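Local coordinates for peroxiredoxin PRX1, mitochondrial (Saccharomyces cerevisiae, PDB 5YKJ), which reduces peroxides at the expense of thiols as a mitochondrial 1-Cys peroxiredoxin, probably recycled by the glutathione and thioredoxin systems, at residues 100-105 with 121-126; 106-111 with 129-134; 104-107 with 113-116. All coordinates share one frame; numbering follows the deposited sequence.

Contact 1: 100-105 with 121-126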
loop_
_atom_site.group_PDB
_atom_site.type_symbol
_atom_site.label_atom_id
_atom_site.label_comp_id
_atom_site.label_asym_id
_atom_site.label_seq_id
_atom_site.Cartn_x
_atom_site.Cartn_y
_atom_site.Cartn_z
ATOM N N THR A 100 -16.286 11.406 -2.646
ATOM C CA THR A 100 -17.111 12.010 -3.619
ATOM C C THR A 100 -16.597 13.368 -4.109
ATOM O O THR A 100 -16.713 13.670 -5.230
ATOM C CB THR A 100 -18.484 12.256 -2.968
ATOM O OG1 THR A 100 -18.950 11.074 -2.315
ATOM C CG2 THR A 100 -19.439 12.768 -3.945
ATOM N N PHE A 101 -16.039 14.152 -3.198
ATOM C CA PHE A 101 -15.553 15.505 -3.478
ATOM C C PHE A 101 -14.019 15.679 -3.477
ATOM O O PHE A 101 -13.537 16.750 -3.382
ATOM C CB PHE A 101 -16.255 16.570 -2.585
ATOM C CG PHE A 101 -17.777 16.537 -2.671
ATOM C CD1 PHE A 101 -18.416 17.139 -3.676
ATOM C CD2 PHE A 101 -18.524 15.905 -1.751
ATOM C CE1 PHE A 101 -19.798 17.136 -3.777
ATOM C CE2 PHE A 101 -19.901 15.868 -1.841
ATOM C CZ PHE A 101 -20.511 16.484 -2.867
ATOM N N ARG A 102 -13.330 14.566 -3.546
ATOM C CA ARG A 102 -11.891 14.505 -3.616
ATOM C C ARG A 102 -11.193 15.011 -2.371
ATOM O O ARG A 102 -10.049 15.293 -2.433
ATOM C CB ARG A 102 -11.315 15.317 -4.803
ATOM C CG ARG A 102 -11.937 15.205 -6.125
ATOM C CD ARG A 102 -11.595 16.450 -6.941
ATOM N NE ARG A 102 -12.393 16.438 -8.122
ATOM C CZ ARG A 102 -12.008 16.655 -9.352
ATOM N NH1 ARG A 102 -10.787 16.992 -9.655
ATOM N NH2 ARG A 102 -12.910 16.538 -10.263
ATOM N N ASN A 103 -11.906 15.087 -1.275
ATOM C CA ASN A 103 -11.303 15.608 -0.077
ATOM C C ASN A 103 -10.108 14.761 0.451
ATOM O O ASN A 103 -9.127 15.283 0.863
ATOM C CB ASN A 103 -12.376 15.800 1.043
ATOM C CG ASN A 103 -13.546 16.659 0.609
ATOM O OD1 ASN A 103 -13.383 17.672 0.108
ATOM N ND2 ASN A 103 -14.695 16.191 0.815
ATOM N N VAL A 104 -10.288 13.450 0.468
ATOM C CA VAL A 104 -9.235 12.552 0.930
ATOM C C VAL A 104 -8.058 12.496 -0.072
ATOM O O VAL A 104 -6.958 12.467 0.287
ATOM C CB VAL A 104 -9.742 11.132 1.302
ATOM C CG1 VAL A 104 -8.626 10.201 1.786
ATOM C CG2 VAL A 104 -10.852 11.223 2.316
ATOM N N ALA A 105 -8.399 12.514 -1.346
ATOM C CA ALA A 105 -7.383 12.524 -2.375
ATOM C C ALA A 105 -6.505 13.762 -2.255
ATOM O O ALA A 105 -5.368 13.713 -2.438
ATOM C CB ALA A 105 -8.044 12.509 -3.745
ATOM N N ASP A 121 -13.286 15.083 -16.650
ATOM C CA ASP A 121 -12.503 16.092 -17.289
ATOM C C ASP A 121 -10.985 15.875 -17.252
ATOM O O ASP A 121 -10.265 16.744 -17.618
ATOM C CB ASP A 121 -12.858 17.463 -16.717
ATOM C CG ASP A 121 -12.386 17.692 -15.316
ATOM O OD1 ASP A 121 -11.754 16.819 -14.758
ATOM O OD2 ASP A 121 -12.656 18.776 -14.811
ATOM N N GLY A 122 -10.519 14.757 -16.738
ATOM C CA GLY A 122 -9.095 14.509 -16.687
ATOM C C GLY A 122 -8.322 14.990 -15.481
ATOM O O GLY A 122 -7.187 14.655 -15.322
ATOM N N SER A 123 -8.981 15.742 -14.619
ATOM C CA SER A 123 -8.343 16.252 -13.425
ATOM C C SER A 123 -8.073 15.153 -12.380
ATOM O O SER A 123 -7.391 15.365 -11.441
ATOM C CB SER A 123 -9.151 17.402 -12.781
ATOM O OG SER A 123 -10.453 17.004 -12.499
ATOM N N LEU A 124 -8.632 13.980 -12.579
ATOM C CA LEU A 124 -8.473 12.882 -11.613
ATOM C C LEU A 124 -7.494 11.771 -11.962
ATOM O O LEU A 124 -7.349 10.840 -11.259
ATOM C CB LEU A 124 -9.830 12.250 -11.290
ATOM C CG LEU A 124 -10.788 13.207 -10.596
ATOM C CD1 LEU A 124 -12.206 12.676 -10.558
ATOM C CD2 LEU A 124 -10.282 13.447 -9.176
ATOM N N LYS A 125 -6.809 11.961 -13.063
ATOM C CA LYS A 125 -5.895 10.961 -13.553
ATOM C C LYS A 125 -4.774 10.684 -12.589
ATOM O O LYS A 125 -4.197 9.665 -12.666
ATOM C CB LYS A 125 -5.293 11.386 -14.894
ATOM C CG LYS A 125 -6.298 11.368 -16.011
ATOM C CD LYS A 125 -5.726 11.849 -17.325
ATOM C CE LYS A 125 -5.303 13.304 -17.290
ATOM N NZ LYS A 125 -5.472 14.110 -18.557
ATOM N N THR A 126 -4.497 11.637 -11.733
ATOM C CA THR A 126 -3.422 11.485 -10.756
ATOM C C THR A 126 -3.824 10.766 -9.467
ATOM O O THR A 126 -3.013 10.528 -8.639
ATOM C CB THR A 126 -2.778 12.847 -10.419
ATOM O OG1 THR A 126 -3.795 13.760 -10.096
ATOM C CG2 THR A 126 -2.062 13.404 -11.591
#
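The hydroxyl oxygen of S123 is gripped by two groups: it accepts a hydrogen bond from R102 and donates one to D121. R102 NH1 reaches S123 OG at 2.9 Å along a nearly straight N-H...O line (162°), and the oxygen lies almost in the guanidinium plane. From R102 NH2 a weak second bond bends toward the same oxygen, 3.4 Å from S123 OG. On its other side S123 OG donates to D121 OD1 at 2.6 Å, and that oxygen accepts with its syn lone pair. D121 OD1 also takes the backbone NH of S123, which comes from above the carboxylate plane and closes an Asx turn, so a single carboxylate oxygen fixes both the chain and the hydroxyl of S123. The positive charge of R102 and the negative charge of D121 do not touch; the serine hydroxyl stands between them and is probably polarised by both. These residues belong to the thioredoxin-fold part of the chain: R102 takes the N-cap position of helix 103-107, while 121-126 belongs to the long loop leading to strand 129-133. The arginine chain is extended from CG to NE, which carries its head across to that loop. There L124 meets it from the opposite direction, and L124 CD2 lies over one guanidinium face, toward its rim, 3.6 Å from R102 CZ; this apolar methyl suits a buried cation that bonds at its edge. Two carbonyls hold the rest of the head, F116 O bonding to NE and K117 O to NH2.

Contact 2: 106-111 with 129-134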
loop_
_atom_site.group_PDB
_atom_site.type_symbol
_atom_site.label_atom_id
_atom_site.label_comp_id
_atom_site.label_asym_id
_atom_site.label_seq_id
_atom_site.Cartn_x
_atom_site.Cartn_y
_atom_site.Cartn_z
ATOM N N PHE A 106 -7.155 14.873 -1.961
ATOM C CA PHE A 106 -6.505 16.150 -1.762
ATOM C C PHE A 106 -5.583 16.101 -0.545
ATOM O O PHE A 106 -4.476 16.517 -0.601
ATOM C CB PHE A 106 -7.571 17.258 -1.632
ATOM C CG PHE A 106 -7.020 18.650 -1.391
ATOM C CD1 PHE A 106 -6.308 19.331 -2.331
ATOM C CD2 PHE A 106 -7.271 19.260 -0.201
ATOM C CE1 PHE A 106 -5.834 20.575 -2.059
ATOM C CE2 PHE A 106 -6.814 20.510 0.049
ATOM C CZ PHE A 106 -6.093 21.166 -0.873
ATOM N N LEU A 107 -6.098 15.495 0.517
ATOM C CA LEU A 107 -5.343 15.347 1.735
ATOM C C LEU A 107 -4.065 14.515 1.508
ATOM O O LEU A 107 -3.113 14.686 2.157
ATOM C CB LEU A 107 -6.206 14.714 2.822
ATOM C CG LEU A 107 -5.558 14.315 4.124
ATOM C CD1 LEU A 107 -5.183 15.567 4.903
ATOM C CD2 LEU A 107 -6.519 13.476 4.928
ATOM N N TYR A 108 -4.159 13.626 0.550
ATOM C CA TYR A 108 -3.051 12.757 0.208
ATOM C C TYR A 108 -2.185 13.229 -0.962
ATOM O O TYR A 108 -1.428 12.501 -1.465
ATOM C CB TYR A 108 -3.486 11.270 0.108
ATOM C CG TYR A 108 -3.483 10.578 1.443
ATOM C CD1 TYR A 108 -4.470 10.823 2.353
ATOM C CD2 TYR A 108 -2.472 9.704 1.783
ATOM C CE1 TYR A 108 -4.448 10.237 3.599
ATOM C CE2 TYR A 108 -2.439 9.119 3.019
ATOM C CZ TYR A 108 -3.434 9.374 3.915
ATOM O OH TYR A 108 -3.381 8.785 5.105
ATOM N N ASP A 109 -2.407 14.485 -1.314
ATOM C CA ASP A 109 -1.649 15.199 -2.327
ATOM C C ASP A 109 -1.762 14.713 -3.774
ATOM O O ASP A 109 -0.942 15.026 -4.571
ATOM C CB ASP A 109 -0.172 15.290 -1.925
ATOM C CG ASP A 109 0.084 16.264 -0.776
ATOM O OD1 ASP A 109 -0.626 17.194 -0.589
ATOM O OD2 ASP A 109 1.046 16.082 -0.071
ATOM N N MET A 110 -2.807 13.970 -4.050
ATOM C CA MET A 110 -3.019 13.480 -5.385
ATOM C C MET A 110 -3.712 14.453 -6.334
ATOM O O MET A 110 -3.657 14.265 -7.509
ATOM C CB MET A 110 -3.732 12.160 -5.373
ATOM C CG MET A 110 -2.874 11.136 -4.741
ATOM S SD MET A 110 -3.690 9.482 -4.688
ATOM C CE MET A 110 -4.885 9.643 -3.331
ATOM N N VAL A 111 -4.343 15.486 -5.785
ATOM C CA VAL A 111 -4.991 16.529 -6.555
ATOM C C VAL A 111 -4.694 17.866 -5.846
ATOM O O VAL A 111 -4.392 17.867 -4.717
ATOM C CB VAL A 111 -6.490 16.364 -6.739
ATOM C CG1 VAL A 111 -6.787 15.170 -7.599
ATOM C CG2 VAL A 111 -7.212 16.257 -5.409
ATOM N N SER A 129 -2.161 6.801 -6.644
ATOM C CA SER A 129 -1.080 6.389 -5.788
ATOM C C SER A 129 -1.428 5.252 -4.858
ATOM O O SER A 129 -2.511 5.079 -4.498
ATOM C CB SER A 129 -0.523 7.571 -4.992
ATOM O OG SER A 129 -0.086 8.581 -5.831
ATOM N N VAL A 130 -0.400 4.501 -4.523
ATOM C CA VAL A 130 -0.491 3.436 -3.555
ATOM C C VAL A 130 0.491 3.788 -2.433
ATOM O O VAL A 130 1.583 4.065 -2.680
ATOM C CB VAL A 130 -0.142 2.031 -4.115
ATOM C CG1 VAL A 130 -0.216 0.962 -3.021
ATOM C CG2 VAL A 130 -1.129 1.645 -5.184
ATOM N N PHE A 131 -0.008 3.792 -1.216
ATOM C CA PHE A 131 0.809 4.093 -0.071
ATOM C C PHE A 131 0.896 2.882 0.874
ATOM O O PHE A 131 -0.097 2.382 1.244
ATOM C CB PHE A 131 0.187 5.275 0.732
ATOM C CG PHE A 131 -0.089 6.527 -0.072
ATOM C CD1 PHE A 131 -1.246 6.683 -0.818
ATOM C CD2 PHE A 131 0.806 7.582 -0.063
ATOM C CE1 PHE A 131 -1.480 7.809 -1.534
ATOM C CE2 PHE A 131 0.537 8.724 -0.802
ATOM C CZ PHE A 131 -0.601 8.821 -1.488
ATOM N N VAL A 132 2.107 2.442 1.208
ATOM C CA VAL A 132 2.304 1.373 2.166
ATOM C C VAL A 132 2.621 2.062 3.483
ATOM O O VAL A 132 3.536 2.812 3.555
ATOM C CB VAL A 132 3.459 0.511 1.752
ATOM C CG1 VAL A 132 3.689 -0.589 2.774
ATOM C CG2 VAL A 132 3.199 -0.061 0.393
ATOM N N ILE A 133 1.787 1.802 4.474
ATOM C CA ILE A 133 1.855 2.451 5.785
ATOM C C ILE A 133 2.133 1.473 6.925
ATOM O O ILE A 133 1.568 0.445 6.986
ATOM C CB ILE A 133 0.548 3.158 6.011
ATOM C CG1 ILE A 133 0.354 4.141 4.882
ATOM C CG2 ILE A 133 0.460 3.852 7.353
ATOM C CD1 ILE A 133 -1.050 4.673 4.749
ATOM N N ASP A 134 3.069 1.847 7.780
ATOM C CA ASP A 134 3.412 1.008 8.875
ATOM C C ASP A 134 2.469 1.187 10.068
ATOM O O ASP A 134 1.643 1.986 10.079
ATOM C CB ASP A 134 4.908 1.061 9.207
ATOM C CG ASP A 134 5.333 2.337 9.945
ATOM O OD1 ASP A 134 4.513 3.041 10.452
ATOM O OD2 ASP A 134 6.523 2.542 9.964
#
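Y108 turns the edge of its ring onto the face of F131, a T-shaped pair with centroids of the Y108 and F131 rings 5.2 Å apart and planes at 70°. Y108 CD2 stands over the middle of the phenylalanine ring, 3.9 Å from F131 CZ. M110 comes to the rim of the same ring: its SD lies 4.2 Å from F131 CE1, a Met-aromatic contact at the edge. The thioether chain bends at its last torsion (chi3 -76°), and its sulfur also takes a weak hydrogen bond from the backbone, with S129 N 3.7 Å from M110 SD. One step out, a Schellman motif ends helix 103-107, with D109 at positive phi as its C-prime residue, and so sets Y108 and M110 facing strand 129-133. Y108 OH is tied to P9 O, and S129 OG to T144 of the neighbouring strand 139-144. F131 is held by its strand, which pairs on one side with strand 30-36. Aromatic hydrogens against a pi face and a polarisable sulfur beside a ring edge suit this buried place: weak, directional attractions probably fix how the rings are turned, while the phenol and the serine hydroxyl are satisfied by P9 O and T144 OG1.

Contact 3: 104-107 with 113-116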
loop_
_atom_site.group_PDB
_atom_site.type_symbol
_atom_site.label_atom_id
_atom_site.label_comp_id
_atom_site.label_asym_id
_atom_site.label_seq_id
_atom_site.Cartn_x
_atom_site.Cartn_y
_atom_site.Cartn_z
ATOM N N VAL A 104 -10.288 13.450 0.468
ATOM C CA VAL A 104 -9.235 12.552 0.930
ATOM C C VAL A 104 -8.058 12.496 -0.072
ATOM O O VAL A 104 -6.958 12.467 0.287
ATOM C CB VAL A 104 -9.742 11.132 1.302
ATOM C CG1 VAL A 104 -8.626 10.201 1.786
ATOM C CG2 VAL A 104 -10.852 11.223 2.316
ATOM N N ALA A 105 -8.399 12.514 -1.346
ATOM C CA ALA A 105 -7.383 12.524 -2.375
ATOM C C ALA A 105 -6.505 13.762 -2.255
ATOM O O ALA A 105 -5.368 13.713 -2.438
ATOM C CB ALA A 105 -8.044 12.509 -3.745
ATOM N N PHE A 106 -7.155 14.873 -1.961
ATOM C CA PHE A 106 -6.505 16.150 -1.762
ATOM C C PHE A 106 -5.583 16.101 -0.545
ATOM O O PHE A 106 -4.476 16.517 -0.601
ATOM C CB PHE A 106 -7.571 17.258 -1.632
ATOM C CG PHE A 106 -7.020 18.650 -1.391
ATOM C CD1 PHE A 106 -6.308 19.331 -2.331
ATOM C CD2 PHE A 106 -7.271 19.260 -0.201
ATOM C CE1 PHE A 106 -5.834 20.575 -2.059
ATOM C CE2 PHE A 106 -6.814 20.510 0.049
ATOM C CZ PHE A 106 -6.093 21.166 -0.873
ATOM N N LEU A 107 -6.098 15.495 0.517
ATOM C CA LEU A 107 -5.343 15.347 1.735
ATOM C C LEU A 107 -4.065 14.515 1.508
ATOM O O LEU A 107 -3.113 14.686 2.157
ATOM C CB LEU A 107 -6.206 14.714 2.822
ATOM C CG LEU A 107 -5.558 14.315 4.124
ATOM C CD1 LEU A 107 -5.183 15.567 4.903
ATOM C CD2 LEU A 107 -6.519 13.476 4.928
ATOM N N ALA A 113 -6.921 20.446 -5.666
ATOM C CA ALA A 113 -8.141 21.067 -5.194
ATOM C C ALA A 113 -9.124 20.026 -4.687
ATOM O O ALA A 113 -9.154 18.978 -5.162
ATOM C CB ALA A 113 -8.799 21.849 -6.311
ATOM N N GLU A 114 -9.962 20.414 -3.750
ATOM C CA GLU A 114 -11.005 19.553 -3.249
ATOM C C GLU A 114 -12.338 20.265 -3.429
ATOM O O GLU A 114 -12.367 21.423 -3.719
ATOM C CB GLU A 114 -10.806 19.219 -1.785
ATOM C CG GLU A 114 -10.733 20.457 -0.937
ATOM C CD GLU A 114 -10.575 20.212 0.529
ATOM O OE1 GLU A 114 -10.280 21.184 1.175
ATOM O OE2 GLU A 114 -10.756 19.136 0.990
ATOM N N GLY A 115 -13.413 19.542 -3.230
ATOM C CA GLY A 115 -14.717 20.137 -3.295
ATOM C C GLY A 115 -15.585 19.937 -4.477
ATOM O O GLY A 115 -16.631 20.543 -4.571
ATOM N N PHE A 116 -15.133 19.084 -5.383
ATOM C CA PHE A 116 -15.933 18.761 -6.520
ATOM C C PHE A 116 -15.846 17.352 -6.949
ATOM O O PHE A 116 -14.842 16.733 -6.875
ATOM C CB PHE A 116 -15.717 19.655 -7.714
ATOM C CG PHE A 116 -14.330 20.050 -7.926
ATOM C CD1 PHE A 116 -13.769 20.959 -7.084
ATOM C CD2 PHE A 116 -13.616 19.576 -8.976
ATOM C CE1 PHE A 116 -12.503 21.368 -7.249
ATOM C CE2 PHE A 116 -12.308 19.954 -9.142
ATOM C CZ PHE A 116 -11.772 20.875 -8.287
#
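A surface contact of van der Waals and CH-pi character packs F106, on helix 103-107, against A113 and E114 in the loop that follows. F106 has CG anti to the backbone N (chi1 179°), which swings the ring off the helix toward this loop. The chain of E114 crosses the phenylalanine side chain at about a right angle, and its backbone N and CG lie over one and the same face of the ring. E114 CB lies 3.8 Å from F106 CB, and E114 CG makes an off-centre CH-pi contact, 4.2 Å from the centroid of the F106 ring and 30° off the ring normal. Beyond it E114 CD comes to 3.5 Å from F106 CD2, with ring and carboxylate planes 32° apart. Helix 103-107 is a short element between strand 96-98 and the long loop that runs on to strand 129-133 of the thioredoxin-like core, and 113-116 folds back beside it. On the A113 side the backbone does the touching: A113 N is 3.6 Å from F106 CD1, approaching obliquely, while the methyl points away, so a residue as small as alanine suffices. A serine in place of F106 would probably leave the E114 methylenes and the A113 backbone without their flat apolar partner and open a gap between helix and loop. Glutamate suits this exposed site, where its methylenes pack on the ring and its carboxylate passes beside the rim.

All three contacts start from residues 100-111, around helix 103-107, and reach later parts of the chain: contact 3 spans the shortest stretch, to 113-116, contact 1 goes to 121-126, and contact 2 to strand 129-133. Contacts 1 and 3 lie with centres about 6 Å apart and share V104 and A105, while contact 2 is about 12 Å from each and nearer the centre of the chain. Bonds tie contact 2 to its neighbours: A105 O accepts from M110 N, and T126 OG1 pairs with M110 O. Contacts 1 and 3 thus fasten the helix to its long loop, and contact 2 fastens the helix end to the five-stranded mixed sheet of the thioredoxin-like domain.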